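Local coordinates for G-protein alpha subunit Galpha7 (Naegleria fowleri, PDB 6NE6) that probably binds and hydrolyses GTP, acting as the nucleotide-dependent switch of a heterotrimeric G protein in signalling, at residues K11-G16 with C176-G181; V197-F202 with L242-L247; G18-S23 with L201-L206. All coordinates share one frame; numbering follows the deposited sequence.

Contact 1: K11-G16 with C176-G181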
ATOM      1  N   LYS A  11      16.309  -0.018 -15.482  1.00 13.80           N
ATOM      2  CA  LYS A  11      15.785   0.331 -14.169  1.00 13.54           C
ATOM      3  C   LYS A  11      14.311   0.698 -14.272  1.00 14.36           C
ATOM      4  O   LYS A  11      13.900   1.451 -15.162  1.00 15.48           O
ATOM      5  CB  LYS A  11      16.578   1.478 -13.539  1.00 17.30           C
ATOM      6  CG  LYS A  11      18.079   1.173 -13.425  1.00 19.67           C
ATOM      7  CD  LYS A  11      18.706   1.902 -12.246  1.00 20.96           C
ATOM      8  CE  LYS A  11      20.098   1.353 -11.935  1.00 19.14           C
ATOM      9  NZ  LYS A  11      20.741   2.150 -10.846  1.00 19.23           N
ATOM     10  N   ILE A  12      13.535   0.177 -13.329  1.00 14.10           N
ATOM     11  CA  ILE A  12      12.087   0.339 -13.287  1.00 12.82           C
ATOM     12  C   ILE A  12      11.761   1.075 -12.000  1.00 13.59           C
ATOM     13  O   ILE A  12      12.020   0.557 -10.904  1.00 15.96           O
ATOM     14  CB  ILE A  12      11.377  -1.016 -13.329  1.00 11.83           C
ATOM     15  CG1 ILE A  12      11.797  -1.788 -14.587  1.00 13.72           C
ATOM     16  CG2 ILE A  12       9.865  -0.840 -13.239  1.00 15.43           C
ATOM     17  CD1 ILE A  12      11.231  -3.181 -14.610  1.00 17.37           C
ATOM     18  N   LEU A  13      11.199   2.274 -12.130  1.00 12.01           N
ATOM     19  CA  LEU A  13      10.926   3.149 -10.998  1.00 11.21           C
ATOM     20  C   LEU A  13       9.483   2.995 -10.558  1.00 13.90           C
ATOM     21  O   LEU A  13       8.568   3.156 -11.368  1.00 13.68           O
ATOM     22  CB  LEU A  13      11.181   4.612 -11.366  1.00 11.26           C
ATOM     23  CG  LEU A  13      10.827   5.683 -10.323  1.00 14.71           C
ATOM     24  CD1 LEU A  13      11.669   5.511  -9.062  1.00 17.77           C
ATOM     25  CD2 LEU A  13      11.015   7.092 -10.916  1.00 12.84           C
ATOM     26  N   LEU A  14       9.283   2.749  -9.267  1.00 12.67           N
ATOM     27  CA  LEU A  14       7.942   2.726  -8.686  1.00 13.07           C
ATOM     28  C   LEU A  14       7.537   4.144  -8.315  1.00 11.31           C
ATOM     29  O   LEU A  14       8.283   4.847  -7.625  1.00 15.38           O
ATOM     30  CB  LEU A  14       7.908   1.830  -7.448  1.00 14.19           C
ATOM     31  CG  LEU A  14       8.030   0.326  -7.686  1.00 15.55           C
ATOM     32  CD1 LEU A  14       8.331  -0.371  -6.365  1.00 17.86           C
ATOM     33  CD2 LEU A  14       6.731  -0.222  -8.289  1.00 19.92           C
ATOM     34  N   VAL A  15       6.349   4.559  -8.772  1.00  9.88           N
ATOM     35  CA  VAL A  15       5.807   5.895  -8.539  1.00 12.16           C
ATOM     36  C   VAL A  15       4.375   5.721  -8.044  1.00 13.92           C
ATOM     37  O   VAL A  15       3.628   4.904  -8.590  1.00 16.18           O
ATOM     38  CB  VAL A  15       5.854   6.742  -9.830  1.00 19.41           C
ATOM     39  CG1 VAL A  15       5.214   8.110  -9.658  1.00 22.53           C
ATOM     40  CG2 VAL A  15       7.308   6.902 -10.308  1.00 19.23           C
ATOM     41  N   GLY A  16       4.002   6.450  -6.997  1.00 15.17           N
ATOM     42  CA  GLY A  16       2.637   6.374  -6.506  1.00 16.92           C
ATOM     43  C   GLY A  16       2.512   7.036  -5.149  1.00 20.77           C
ATOM     44  O   GLY A  16       3.504   7.387  -4.500  1.00 22.44           O
ATOM     45  N   CYS A 176      16.465  -3.662 -12.650  1.00 14.68           N
ATOM     46  CA  CYS A 176      16.278  -3.456 -11.228  0.61 14.28           C
ATOM     47  C   CYS A 176      15.018  -2.646 -11.012  1.00 18.77           C
ATOM     48  O   CYS A 176      14.564  -1.899 -11.878  1.00 22.02           O
ATOM     49  CB  CYS A 176      17.466  -2.762 -10.575  0.61 17.45           C
ATOM     50  SG  CYS A 176      17.422  -1.009 -10.808  0.61 20.75           S
ATOM     51  N   MET A 177      14.411  -2.885  -9.858  1.00 13.78           N
ATOM     52  CA  MET A 177      13.264  -2.100  -9.436  0.62 13.76           C
ATOM     53  C   MET A 177      13.696  -1.127  -8.347  1.00 14.12           C
ATOM     54  O   MET A 177      14.474  -1.477  -7.451  1.00 16.48           O
ATOM     55  CB  MET A 177      12.131  -2.992  -8.938  0.62 15.16           C
ATOM     56  CG  MET A 177      10.948  -2.199  -8.414  0.62 17.53           C
ATOM     57  SD  MET A 177       9.574  -3.293  -8.031  0.62 21.63           S
ATOM     58  CE  MET A 177       9.162  -3.876  -9.665  0.62 18.40           C
ATOM     59  N   ILE A 178      13.213   0.113  -8.458  1.00 14.17           N
ATOM     60  CA  ILE A 178      13.601   1.213  -7.575  1.00 14.49           C
ATOM     61  C   ILE A 178      12.396   1.688  -6.776  1.00 19.58           C
ATOM     62  O   ILE A 178      11.324   1.922  -7.341  1.00 16.63           O
ATOM     63  CB  ILE A 178      14.166   2.400  -8.378  1.00 16.79           C
ATOM     64  CG1 ILE A 178      15.318   1.948  -9.272  1.00 18.89           C
ATOM     65  CG2 ILE A 178      14.555   3.555  -7.443  1.00 15.98           C
ATOM     66  CD1 ILE A 178      15.619   2.958 -10.370  1.00 24.50           C
ATOM     67  N   ASP A 179      12.587   1.888  -5.469  1.00 16.60           N
ATOM     68  CA  ASP A 179      11.662   2.668  -4.651  1.00 16.34           C
ATOM     69  C   ASP A 179      12.530   3.648  -3.877  1.00 25.91           C
ATOM     70  O   ASP A 179      13.467   3.235  -3.192  1.00 30.75           O
ATOM     71  CB  ASP A 179      10.847   1.771  -3.713  1.00 26.46           C
ATOM     72  CG  ASP A 179       9.710   2.512  -3.020  1.00 33.19           C
ATOM     73  OD1 ASP A 179       9.343   3.617  -3.469  1.00 34.67           O
ATOM     74  OD2 ASP A 179       9.182   1.977  -2.023  1.00 37.60           O
ATOM     75  N   VAL A 180      12.254   4.943  -4.016  0.58 23.46           N
ATOM     76  CA  VAL A 180      13.148   5.969  -3.482  0.58 27.54           C
ATOM     77  C   VAL A 180      12.339   7.129  -2.912  0.58 31.78           C
ATOM     78  O   VAL A 180      11.381   7.603  -3.533  0.58 33.23           O
ATOM     79  CB  VAL A 180      14.142   6.463  -4.558  0.58 29.47           C
ATOM     80  CG1 VAL A 180      13.406   6.931  -5.797  0.58 27.81           C
ATOM     81  CG2 VAL A 180      15.029   7.572  -4.000  0.58 34.27           C
ATOM     82  N   GLY A 181      12.734   7.588  -1.724  0.58 32.38           N
ATOM     83  CA  GLY A 181      12.127   8.753  -1.105  0.58 37.32           C
ATOM     84  C   GLY A 181      13.093   9.578  -0.276  0.58 40.29           C
ATOM     85  O   GLY A 181      14.301   9.316  -0.271  0.58 38.89           O
TER
HETATM   86  O   HOH W   1       9.689   5.465  -5.530  1.00 34.85           O
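Ile178 lies against Lys11 and Leu13 with its two branches. Its CD1 touches Lys11 CB at 3.6 Å and also meets CD of the same lysine. CG1 of Ile178 is anti to the carbonyl carbon (chi1 -55°), which turns that branch toward Lys11. The other branch, CG2, lies 3.8 Å from Leu13 CD1. On the opposite face Leu14 CD1 crosses Met177 at its sulfur, SD, 3.6 Å away in one of two conformers of the methionine.

Between these layers the strands pair in parallel. Ile12 N donates to Cys176 O at 2.7 Å. Ile178 N donates to Ile12 O, and Leu14 N to Ile178 O at 2.9 Å. Past Leu14 the strands part and a water fills in. It is 2.6 Å from Leu14 O and 2.8 Å from Asp179 OD1, and it accepts from Val180 N.

Further out, Lys11 NZ forms a salt bridge with Glu165 and hydrogen bonds with the carbonyls of Phe194 and Ile191. Helix 22-32 covers the Leu14 and Met177 face through Ile25. Asp179 OD2 bonds to Thr160 OG1. Asp179 to Gly181 open the Asp-Val-Gly-Gly-Gln motif of G-alpha proteins, at the start of switch II. The Thr160 bond, with the water nearby, would help fix the turn of this carboxylate, consistent with the indirect magnesium-binding role of the equivalent aspartate in relatives.

Contact 2: V197-F202 with L242-L247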
ATOM      1  N   VAL A 197      16.224   6.029 -15.749  1.00 23.62           N
ATOM      2  CA  VAL A 197      15.037   5.202 -15.554  1.00 22.07           C
ATOM      3  C   VAL A 197      14.542   4.733 -16.916  1.00 21.47           C
ATOM      4  O   VAL A 197      14.242   5.553 -17.790  1.00 21.94           O
ATOM      5  CB  VAL A 197      13.944   5.978 -14.801  1.00 21.61           C
ATOM      6  CG1 VAL A 197      12.608   5.286 -14.908  1.00 20.17           C
ATOM      7  CG2 VAL A 197      14.356   6.161 -13.341  1.00 27.69           C
ATOM      8  N   ASP A 198      14.449   3.417 -17.096  1.00 20.74           N
ATOM      9  CA  ASP A 198      13.960   2.883 -18.366  1.00 20.29           C
ATOM     10  C   ASP A 198      12.441   2.763 -18.417  1.00 19.22           C
ATOM     11  O   ASP A 198      11.844   2.897 -19.496  1.00 19.12           O
ATOM     12  CB  ASP A 198      14.598   1.518 -18.622  1.00 20.22           C
ATOM     13  CG  ASP A 198      16.115   1.607 -18.717  1.00 33.93           C
ATOM     14  OD1 ASP A 198      16.643   1.504 -19.850  1.00 33.42           O
ATOM     15  OD2 ASP A 198      16.768   1.815 -17.661  1.00 36.26           O
ATOM     16  N   SER A 199      11.798   2.528 -17.278  1.00 18.55           N
ATOM     17  CA  SER A 199      10.354   2.354 -17.230  0.58 17.63           C
ATOM     18  C   SER A 199       9.848   2.864 -15.889  1.00 17.36           C
ATOM     19  O   SER A 199      10.565   2.811 -14.888  1.00 17.71           O
ATOM     20  CB  SER A 199       9.972   0.879 -17.421  0.58 17.62           C
ATOM     21  OG  SER A 199       8.571   0.675 -17.352  0.58 16.97           O
ATOM     22  N   ILE A 200       8.610   3.340 -15.882  1.00 16.84           N
ATOM     23  CA  ILE A 200       7.928   3.798 -14.679  1.00 16.54           C
ATOM     24  C   ILE A 200       6.697   2.929 -14.490  1.00 15.67           C
ATOM     25  O   ILE A 200       5.930   2.738 -15.439  1.00 15.60           O
ATOM     26  CB  ILE A 200       7.518   5.275 -14.801  1.00 16.89           C
ATOM     27  CG1 ILE A 200       8.753   6.176 -14.789  1.00 18.01           C
ATOM     28  CG2 ILE A 200       6.486   5.655 -13.700  1.00 16.44           C
ATOM     29  CD1 ILE A 200       8.450   7.595 -15.284  1.00 18.64           C
ATOM     30  N   LEU A 201       6.506   2.424 -13.273  1.00 15.43           N
ATOM     31  CA  LEU A 201       5.264   1.761 -12.871  1.00 14.79           C
ATOM     32  C   LEU A 201       4.519   2.759 -12.003  1.00 14.68           C
ATOM     33  O   LEU A 201       4.894   2.987 -10.848  1.00 14.96           O
ATOM     34  CB  LEU A 201       5.521   0.470 -12.104  1.00 14.78           C
ATOM     35  CG  LEU A 201       6.403  -0.588 -12.764  1.00 15.41           C
ATOM     36  CD1 LEU A 201       6.297  -1.888 -11.990  1.00 15.17           C
ATOM     37  CD2 LEU A 201       6.003  -0.780 -14.232  1.00 16.83           C
ATOM     38  N   PHE A 202       3.472   3.365 -12.569  1.00 14.40           N
ATOM     39  CA  PHE A 202       2.640   4.312 -11.840  1.00 14.31           C
ATOM     40  C   PHE A 202       1.576   3.500 -11.116  1.00 13.98           C
ATOM     41  O   PHE A 202       0.720   2.884 -11.756  1.00 15.87           O
ATOM     42  CB  PHE A 202       2.009   5.330 -12.786  1.00 14.65           C
ATOM     43  CG  PHE A 202       1.501   6.543 -12.078  1.00 15.31           C
ATOM     44  CD1 PHE A 202       0.315   6.503 -11.362  1.00 18.61           C
ATOM     45  CD2 PHE A 202       2.236   7.716 -12.096  1.00 15.57           C
ATOM     46  CE1 PHE A 202      -0.135   7.633 -10.680  1.00 19.33           C
ATOM     47  CE2 PHE A 202       1.793   8.837 -11.436  1.00 15.61           C
ATOM     48  CZ  PHE A 202       0.607   8.792 -10.717  1.00 16.59           C
ATOM     49  N   LEU A 242       9.430   4.269 -20.611  1.00 17.48           N
ATOM     50  CA  LEU A 242       8.105   3.687 -20.815  1.00 16.82           C
ATOM     51  C   LEU A 242       7.293   3.812 -19.536  1.00 16.86           C
ATOM     52  O   LEU A 242       7.817   3.606 -18.446  1.00 21.96           O
ATOM     53  CB  LEU A 242       8.207   2.204 -21.188  1.00 18.18           C
ATOM     54  CG  LEU A 242       9.019   1.868 -22.425  1.00 21.83           C
ATOM     55  CD1 LEU A 242       9.113   0.357 -22.544  1.00 27.62           C
ATOM     56  CD2 LEU A 242       8.352   2.481 -23.639  1.00 30.67           C
ATOM     57  N   VAL A 243       6.003   4.118 -19.662  1.00 14.38           N
ATOM     58  CA  VAL A 243       5.152   4.322 -18.490  1.00 13.30           C
ATOM     59  C   VAL A 243       4.017   3.305 -18.499  1.00 13.99           C
ATOM     60  O   VAL A 243       3.259   3.223 -19.471  1.00 16.65           O
ATOM     61  CB  VAL A 243       4.596   5.759 -18.440  1.00 15.58           C
ATOM     62  CG1 VAL A 243       3.835   5.981 -17.160  1.00 13.63           C
ATOM     63  CG2 VAL A 243       5.744   6.771 -18.560  1.00 16.46           C
ATOM     64  N   TYR A 244       3.894   2.550 -17.401  1.00 12.71           N
ATOM     65  CA  TYR A 244       2.817   1.599 -17.184  1.00 12.48           C
ATOM     66  C   TYR A 244       1.946   2.064 -16.026  1.00 13.59           C
ATOM     67  O   TYR A 244       2.450   2.621 -15.047  1.00 14.38           O
ATOM     68  CB  TYR A 244       3.377   0.213 -16.858  1.00 10.93           C
ATOM     69  CG  TYR A 244       4.197  -0.381 -17.968  1.00 14.04           C
ATOM     70  CD1 TYR A 244       3.607  -1.209 -18.920  1.00 16.16           C
ATOM     71  CD2 TYR A 244       5.558  -0.127 -18.071  1.00 14.79           C
ATOM     72  CE1 TYR A 244       4.347  -1.758 -19.942  1.00 17.17           C
ATOM     73  CE2 TYR A 244       6.304  -0.672 -19.104  1.00 14.83           C
ATOM     74  CZ  TYR A 244       5.694  -1.480 -20.036  1.00 17.29           C
ATOM     75  OH  TYR A 244       6.450  -2.027 -21.055  1.00 20.37           O
ATOM     76  N   LEU A 245       0.638   1.840 -16.134  1.00 13.73           N
ATOM     77  CA  LEU A 245      -0.286   2.098 -15.035  1.00 13.37           C
ATOM     78  C   LEU A 245      -0.635   0.767 -14.383  1.00 12.38           C
ATOM     79  O   LEU A 245      -1.098  -0.154 -15.065  1.00 13.11           O
ATOM     80  CB  LEU A 245      -1.557   2.798 -15.528  1.00 14.22           C
ATOM     81  CG  LEU A 245      -2.607   3.048 -14.430  1.00 15.32           C
ATOM     82  CD1 LEU A 245      -2.072   3.995 -13.337  1.00 17.99           C
ATOM     83  CD2 LEU A 245      -3.903   3.580 -15.041  1.00 18.97           C
ATOM     84  N   LEU A 246      -0.399   0.660 -13.073  1.00 10.31           N
ATOM     85  CA  LEU A 246      -0.732  -0.538 -12.305  1.00 12.55           C
ATOM     86  C   LEU A 246      -1.874  -0.191 -11.355  1.00 12.20           C
ATOM     87  O   LEU A 246      -1.702   0.633 -10.452  1.00 14.19           O
ATOM     88  CB  LEU A 246       0.480  -1.034 -11.528  1.00 13.96           C
ATOM     89  CG  LEU A 246       1.413  -2.005 -12.239  1.00 17.73           C
ATOM     90  CD1 LEU A 246       2.039  -1.363 -13.482  1.00 21.62           C
ATOM     91  CD2 LEU A 246       2.480  -2.450 -11.244  1.00 17.26           C
ATOM     92  N   LEU A 247      -3.031  -0.811 -11.562  1.00 11.37           N
ATOM     93  CA  LEU A 247      -4.180  -0.598 -10.682  1.00 12.24           C
ATOM     94  C   LEU A 247      -4.122  -1.718  -9.653  1.00 14.39           C
ATOM     95  O   LEU A 247      -4.454  -2.867  -9.952  1.00 13.16           O
ATOM     96  CB  LEU A 247      -5.484  -0.569 -11.482  1.00 12.69           C
ATOM     97  CG  LEU A 247      -5.550   0.618 -12.461  1.00 16.92           C
ATOM     98  CD1 LEU A 247      -6.760   0.540 -13.412  1.00 19.85           C
ATOM     99  CD2 LEU A 247      -5.556   1.939 -11.716  1.00 23.76           C
TER
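Leu201 crosses Tyr244 and Leu246 on one face of the sheet. Its CD2 serves both: it comes to Tyr244 CB at 3.8 Å, lies near CD2 of the ring, and also meets Leu246 CD1. Its CD1 reaches Leu246 CD2 at 3.9 Å. CG of Leu201 is anti to the carbonyl carbon (chi1 -55°), and the fork opens beyond it. The Tyr244 ring presents its edge to Ser199. In one of two serine conformers OG lies in the ring plane, 3.2 Å from Tyr244 CE2. That OG also donates to Leu242 O at 3.2 Å, from above the carbonyl plane. The same oxygen accepts from Ile200 N at 2.7 Å, nearly in line with its C=O. Tyr244 OH hydrogen-bonds Asp321 OD2, on helix 308-326, which packs over this face.

The two strands belong to a beta-alpha-beta crossover, with helix 221-235 between them in the chain. They are neighbours in the central sheet of the Ras-like GTPase domain. Their parallel ladder runs from Leu242 N on Asp198 O to Leu246 N on Phe202 O.

Phe202 and Leu245 meet on the other face. Leu245 CD1 sits 4.0 Å from Phe202 CD1, obliquely to the ring. The same methyl rests 3.4 Å from Phe202 O. CG of Phe202 is set anti to the backbone N (chi1 -163°). The ring itself lies against helix 221-235, where it meets Phe229 edge-to-face and Tyr232 with planes about 55° apart. Tyr288 of helix 277-291 packs on Leu245.

Contact 3: G18-S23 with L201-L206. With EDO (1,2-ethanediol), chain D.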
ATOM      1  N   GLY A  18       1.336   7.363  -1.050  1.00 29.75           N
ATOM      2  CA  GLY A  18       1.836   6.670   0.126  1.00 32.87           C
ATOM      3  C   GLY A  18       1.044   5.444   0.524  1.00 34.56           C
ATOM      4  O   GLY A  18       1.583   4.585   1.233  1.00 31.96           O
ATOM      5  N   ASP A  19      -0.225   5.351   0.104  1.00 20.67           N
ATOM      6  CA  ASP A  19      -1.061   4.171   0.334  1.00 19.92           C
ATOM      7  C   ASP A  19      -1.509   3.555  -0.994  1.00 19.43           C
ATOM      8  O   ASP A  19      -2.599   2.991  -1.095  1.00 18.79           O
ATOM      9  CB  ASP A  19      -2.269   4.526   1.211  1.00 20.74           C
ATOM     10  CG  ASP A  19      -2.856   3.319   1.960  1.00 30.47           C
ATOM     11  OD1 ASP A  19      -2.211   2.256   2.042  1.00 29.60           O
ATOM     12  OD2 ASP A  19      -3.990   3.446   2.466  1.00 37.25           O
ATOM     13  N   SER A  20      -0.668   3.664  -2.026  1.00 15.10           N
ATOM     14  CA  SER A  20      -0.913   2.992  -3.299  1.00 16.66           C
ATOM     15  C   SER A  20      -0.560   1.513  -3.267  1.00 15.31           C
ATOM     16  O   SER A  20      -1.009   0.756  -4.142  1.00 13.91           O
ATOM     17  CB  SER A  20      -0.089   3.652  -4.406  1.00 16.77           C
ATOM     18  OG  SER A  20       1.301   3.447  -4.168  1.00 14.56           O
ATOM     19  N   GLY A  21       0.245   1.089  -2.300  1.00 14.87           N
ATOM     20  CA  GLY A  21       0.770  -0.256  -2.288  1.00 16.14           C
ATOM     21  C   GLY A  21       2.045  -0.426  -3.071  1.00 14.83           C
ATOM     22  O   GLY A  21       2.507  -1.558  -3.229  1.00 14.64           O
ATOM     23  N   LYS A  22       2.650   0.660  -3.555  1.00 13.70           N
ATOM     24  CA  LYS A  22       3.891   0.494  -4.301  1.00 17.39           C
ATOM     25  C   LYS A  22       4.980  -0.129  -3.432  1.00 16.14           C
ATOM     26  O   LYS A  22       5.786  -0.920  -3.935  1.00 18.64           O
ATOM     27  CB  LYS A  22       4.351   1.827  -4.894  1.00 19.19           C
ATOM     28  CG  LYS A  22       4.871   2.834  -3.905  1.00 20.65           C
ATOM     29  CD  LYS A  22       5.555   4.013  -4.643  1.00 24.44           C
ATOM     30  CE  LYS A  22       6.124   5.005  -3.632  1.00 33.27           C
ATOM     31  NZ  LYS A  22       7.005   6.032  -4.256  1.00 46.28           N
ATOM     32  N   SER A  23       5.003   0.173  -2.128  1.00 17.26           N
ATOM     33  CA  SER A  23       6.007  -0.456  -1.263  1.00 18.43           C
ATOM     34  C   SER A  23       5.752  -1.950  -1.095  1.00 16.46           C
ATOM     35  O   SER A  23       6.704  -2.721  -0.898  1.00 16.92           O
ATOM     36  CB  SER A  23       6.049   0.232   0.104  1.00 27.42           C
ATOM     37  OG  SER A  23       4.831   0.058   0.802  1.00 37.37           O
ATOM     38  N   LEU A 201       6.506   2.424 -13.273  1.00 15.43           N
ATOM     39  CA  LEU A 201       5.264   1.761 -12.871  1.00 14.79           C
ATOM     40  C   LEU A 201       4.519   2.759 -12.003  1.00 14.68           C
ATOM     41  O   LEU A 201       4.894   2.987 -10.848  1.00 14.96           O
ATOM     42  CB  LEU A 201       5.521   0.470 -12.104  1.00 14.78           C
ATOM     43  CG  LEU A 201       6.403  -0.588 -12.764  1.00 15.41           C
ATOM     44  CD1 LEU A 201       6.297  -1.888 -11.990  1.00 15.17           C
ATOM     45  CD2 LEU A 201       6.003  -0.780 -14.232  1.00 16.83           C
ATOM     46  N   PHE A 202       3.472   3.365 -12.569  1.00 14.40           N
ATOM     47  CA  PHE A 202       2.640   4.312 -11.840  1.00 14.31           C
ATOM     48  C   PHE A 202       1.576   3.500 -11.116  1.00 13.98           C
ATOM     49  O   PHE A 202       0.720   2.884 -11.756  1.00 15.87           O
ATOM     50  CB  PHE A 202       2.009   5.330 -12.786  1.00 14.65           C
ATOM     51  CG  PHE A 202       1.501   6.543 -12.078  1.00 15.31           C
ATOM     52  CD1 PHE A 202       0.315   6.503 -11.362  1.00 18.61           C
ATOM     53  CD2 PHE A 202       2.236   7.716 -12.096  1.00 15.57           C
ATOM     54  CE1 PHE A 202      -0.135   7.633 -10.680  1.00 19.33           C
ATOM     55  CE2 PHE A 202       1.793   8.837 -11.436  1.00 15.61           C
ATOM     56  CZ  PHE A 202       0.607   8.792 -10.717  1.00 16.59           C
ATOM     57  N   VAL A 203       1.629   3.475  -9.789  1.00 13.93           N
ATOM     58  CA  VAL A 203       0.781   2.570  -9.011  1.00 13.67           C
ATOM     59  C   VAL A 203      -0.359   3.361  -8.388  1.00 13.53           C
ATOM     60  O   VAL A 203      -0.118   4.345  -7.669  1.00 13.82           O
ATOM     61  CB  VAL A 203       1.585   1.855  -7.917  1.00 14.59           C
ATOM     62  CG1 VAL A 203       0.694   0.842  -7.187  1.00 14.27           C
ATOM     63  CG2 VAL A 203       2.827   1.185  -8.506  1.00 14.64           C
ATOM     64  N   CYS A 204      -1.595   2.912  -8.637  1.00 14.06           N
ATOM     65  CA  CYS A 204      -2.793   3.525  -8.077  1.00 13.97           C
ATOM     66  C   CYS A 204      -3.625   2.448  -7.420  1.00 13.08           C
ATOM     67  O   CYS A 204      -3.694   1.323  -7.920  1.00 15.27           O
ATOM     68  CB  CYS A 204      -3.645   4.217  -9.142  1.00 12.91           C
ATOM     69  SG  CYS A 204      -2.850   5.683  -9.845  1.00 21.02           S
ATOM     70  N   SER A 205      -4.263   2.798  -6.305  1.00 13.19           N
ATOM     71  CA  SER A 205      -5.119   1.839  -5.618  1.00 13.36           C
ATOM     72  C   SER A 205      -6.487   1.747  -6.288  1.00 13.21           C
ATOM     73  O   SER A 205      -7.172   2.759  -6.460  1.00 14.30           O
ATOM     74  CB  SER A 205      -5.281   2.236  -4.150  1.00 16.16           C
ATOM     75  OG  SER A 205      -6.282   1.434  -3.537  1.00 14.29           O
ATOM     76  N   LEU A 206      -6.890   0.522  -6.647  1.00 13.40           N
ATOM     77  CA  LEU A 206      -8.256   0.289  -7.106  1.00 13.99           C
ATOM     78  C   LEU A 206      -9.246   0.347  -5.949  1.00 15.55           C
ATOM     79  O   LEU A 206     -10.420   0.669  -6.144  1.00 16.78           O
ATOM     80  CB  LEU A 206      -8.328  -1.072  -7.790  1.00 17.19           C
ATOM     81  CG  LEU A 206      -9.395  -1.404  -8.826  1.00 24.70           C
ATOM     82  CD1 LEU A 206      -9.420  -0.365  -9.931  1.00 18.99           C
ATOM     83  CD2 LEU A 206      -9.097  -2.792  -9.386  1.00 25.17           C
TER
HETATM   84  C1  EDO D 403      -3.927   4.537   5.414  1.00 34.66           C
HETATM   85  O1  EDO D 403      -3.907   5.404   4.271  1.00 31.08           O
HETATM   86  C2  EDO D 403      -4.656   5.230   6.558  1.00 37.11           C
HETATM   87  O2  EDO D 403      -6.008   5.485   6.155  1.00 36.97           O
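Ser20 sets its CB against the backbone of Val203, 3.3 Å from Val203 O. The valine answers with CG1, which lies 3.5 Å from Ser20 O. Its second methyl, CG2, is 4.0 Å from Lys22 CB. Val203 thus touches two residues of the loop, CG1 on Ser20 and CG2 on Lys22. Ser205 adds a looser touch, its CB 4.1 Å from Asp19 O. No hydrogen bond joins the two segments. The contact is made by van der Waals contact of carbon with carbon and with carbonyl oxygens.

The polar atoms are used within the loop and around it. OG of Ser20 lies between the backbone N and the carbonyl carbon (chi1 66°). From there it accepts from Lys22 N at 3.2 Å, forming an ST turn. Ser20 OG also bonds to Ala17 O, while Ser20 O takes a bond from Asn248 and Asp19 O one from Lys249, residues of the Asn-Lys-x-Asp motif.

The sequence from Gly16 to Ser23 fits the P-loop (Walker A) of GTPases, Gly-x-Gly-x-x-Gly-Lys-Ser. Gly21 is the N-cap of helix 22-32, and its positive phi suits a residue without a side chain. Beyond CG the Lys22 chain runs extended, away from the strand. Asp19 OD2 accepts from O1 of a 1,2-ethanediol at 2.7 Å, probably from the crystallisation liquor, and forms a salt bridge with Arg221, which also bonds the diol.

The strand is thus met by carbon contacts, while Ser20 OG and the loop carbonyls bond within the loop or to Asn248 and Lys249. Lys22 NZ makes a long, weak ion pair with Asp179 OD1, an arrangement consistent with a phosphate-binding loop as in relatives.

All three contacts use one sheet, in which strand 199-205 lies between strands 10-16 and 242-248. Contacts 1 and 2 have centres about 9 Å apart. Lys11 O and Asp198 N, at 2.8 Å, probably bond between them. Contact 3 lies about 11 Å, centre to centre, from each of the others. Val15 O with Val203 N, at 2.7 Å, ties it to contact 1. Leu246 O with Cys204 N, at 2.9 Å, ties it to contact 2. Strand 10-16 leads into the probable phosphate-binding loop of contact 3. Asp179 of contact 1, weakly paired with Lys22, lies near the presumed nucleotide site. Contact 2 includes strand 242-248, at whose end the Asn-Lys-x-Asp motif begins.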